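Local coordinates for molybdopterin biosynthesis Mog protein (Mycobacterium tuberculosis, PDB 2G4R) that probably binds molybdopterin and takes part in the biosynthesis of the molybdenum cofactor, at residues A[66-71]-A[125-130]. Sequence-based numbering, arbitrary orientation.
Sequences IITSGG and IINLPG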
loop_
_atom_site.group_PDB
_atom_site.type_symbol
_atom_site.label_atom_id
_atom_site.label_comp_id
_atom_site.label_asym_id
_atom_site.label_seq_id
_atom_site.Cartn_x
_atom_site.Cartn_y
_atom_site.Cartn_z
ATOM N N ILE A 66 -1.866 11.967 16.664
ATOM C CA ILE A 66 -1.341 11.170 15.547
ATOM C C ILE A 66 0.074 10.710 15.853
ATOM O O ILE A 66 0.966 11.534 16.149
ATOM C CB ILE A 66 -1.353 11.935 14.177
ATOM C CG1 ILE A 66 -2.724 12.486 13.836
ATOM C CG2 ILE A 66 -0.773 11.061 13.070
ATOM C CD1 ILE A 66 -2.671 13.652 12.879
ATOM N N ILE A 67 0.276 9.400 15.737
ATOM C CA ILE A 67 1.566 8.784 15.940
ATOM C C ILE A 67 2.070 8.256 14.613
ATOM O O ILE A 67 1.416 7.450 13.964
ATOM C CB ILE A 67 1.541 7.750 17.069
ATOM C CG1 ILE A 67 1.187 8.465 18.394
ATOM C CG2 ILE A 67 2.946 7.128 17.229
ATOM C CD1 ILE A 67 1.017 7.547 19.626
ATOM N N THR A 68 3.223 8.764 14.190
ATOM C CA THR A 68 3.869 8.282 12.975
ATOM C C THR A 68 5.119 7.466 13.293
ATOM O O THR A 68 5.842 7.723 14.295
ATOM C CB THR A 68 4.276 9.418 11.951
ATOM O OG1 THR A 68 5.456 10.084 12.394
ATOM C CG2 THR A 68 3.149 10.406 11.691
ATOM N N SER A 69 5.399 6.510 12.410
ATOM C CA SER A 69 6.595 5.730 12.459
ATOM C C SER A 69 7.272 5.584 11.078
ATOM O O SER A 69 6.618 5.203 10.085
ATOM C CB SER A 69 6.325 4.353 13.085
ATOM O OG SER A 69 7.492 3.513 13.043
ATOM N N GLY A 70 8.573 5.933 11.062
ATOM C CA GLY A 70 9.446 5.757 9.926
ATOM C C GLY A 70 9.620 7.017 9.068
ATOM O O GLY A 70 8.882 7.995 9.214
ATOM N N GLY A 71 10.601 6.976 8.180
ATOM C CA GLY A 71 10.833 8.062 7.188
ATOM C C GLY A 71 11.505 9.326 7.780
ATOM O O GLY A 71 11.490 10.378 7.153
ATOM N N ILE A 125 0.775 15.704 17.170
ATOM C CA ILE A 125 1.471 14.802 16.221
ATOM C C ILE A 125 2.863 14.477 16.748
ATOM O O ILE A 125 3.629 15.385 17.060
ATOM C CB ILE A 125 1.641 15.406 14.797
ATOM C CG1 ILE A 125 0.329 16.034 14.356
ATOM C CG2 ILE A 125 2.274 14.361 13.812
ATOM C CD1 ILE A 125 0.265 16.385 12.985
ATOM N N ILE A 126 3.169 13.192 16.738
ATOM C CA ILE A 126 4.433 12.590 17.233
ATOM C C ILE A 126 5.138 11.776 16.138
ATOM O O ILE A 126 4.597 10.799 15.653
ATOM C CB ILE A 126 4.128 11.653 18.404
ATOM C CG1 ILE A 126 3.206 12.332 19.466
ATOM C CG2 ILE A 126 5.428 11.114 19.026
ATOM C CD1 ILE A 126 3.825 13.569 20.152
ATOM N N ASN A 127 6.340 12.184 15.716
ATOM C CA ASN A 127 7.130 11.343 14.811
ATOM C C ASN A 127 8.005 10.399 15.657
ATOM O O ASN A 127 8.712 10.846 16.566
ATOM C CB ASN A 127 8.069 12.133 13.886
ATOM C CG ASN A 127 7.365 13.042 12.851
ATOM O OD1 ASN A 127 6.209 12.824 12.416
ATOM N ND2 ASN A 127 8.143 13.988 12.352
ATOM N N LEU A 128 7.913 9.112 15.374
ATOM C CA LEU A 128 8.787 8.086 15.945
ATOM C C LEU A 128 9.635 7.434 14.857
ATOM O O LEU A 128 9.256 7.410 13.689
ATOM C CB LEU A 128 7.989 6.995 16.599
ATOM C CG LEU A 128 7.090 7.356 17.767
ATOM C CD1 LEU A 128 6.340 6.180 18.254
ATOM C CD2 LEU A 128 7.901 7.956 18.859
ATOM N N PRO A 129 10.791 6.845 15.260
ATOM C CA PRO A 129 11.626 6.186 14.288
ATOM C C PRO A 129 10.964 4.935 13.725
ATOM O O PRO A 129 9.924 4.514 14.217
ATOM C CB PRO A 129 12.896 5.844 15.095
ATOM C CG PRO A 129 12.411 5.636 16.455
ATOM C CD PRO A 129 11.362 6.756 16.607
ATOM N N GLY A 130 11.510 4.450 12.618
ATOM C CA GLY A 130 10.997 3.273 11.918
ATOM C C GLY A 130 11.710 2.016 12.392
ATOM O O GLY A 130 12.203 1.255 11.583
HETATM O O HOH W 1 7.776 8.904 11.784
#
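Ile66 to Ser69 pair in register with Ile125 to Leu128 as neighbouring parallel strands, their axes 4.6 Å apart and 17° off parallel, in the central sheet of the alpha/beta fold of MogA-type molybdopterin-binding domains. The backbone ladder illustrates parallel pairing: Thr68 bonds through both its backbone N-H, to Ile126 O, and its C=O, which accepts from Leu128 N at 2.7 Å, so that it grips the two residues flanking Asn127, while Ile126 N reaches Ile66 O. Side chains alternate between two helix-covered faces. On one, Ile66 and Ile125 run side by side, their CD1 atoms 4.0 Å apart, with helix 49-60 packed against Ile66. On the other, Ile67 CG2, anti to the backbone N, meets Leu128 CD1 at 3.7 Å; Leu139 of helix 132-143 touches both residues. Beyond the hydrophobic rungs the contact turns polar, at the C-terminal ends of the two strands, where both chains leave the sheet. Ser69 OG, anti to its own N (chi1 175°) and beside the carbonyl carbon, donates to Pro129 O at 2.9 Å, tilted 31° from the carbonyl plane. Gly70 N continues the ladder to Leu128 O, and the two chains then close up until Gly70 CA lies 3.5 Å from Gly130 CA, an approach made by two residues without side chains. A bridging water completes the junction, within hydrogen-bonding distance of Thr68 OG1 (2.7 Å), Gly70 O and Leu128 O (2.8 Å).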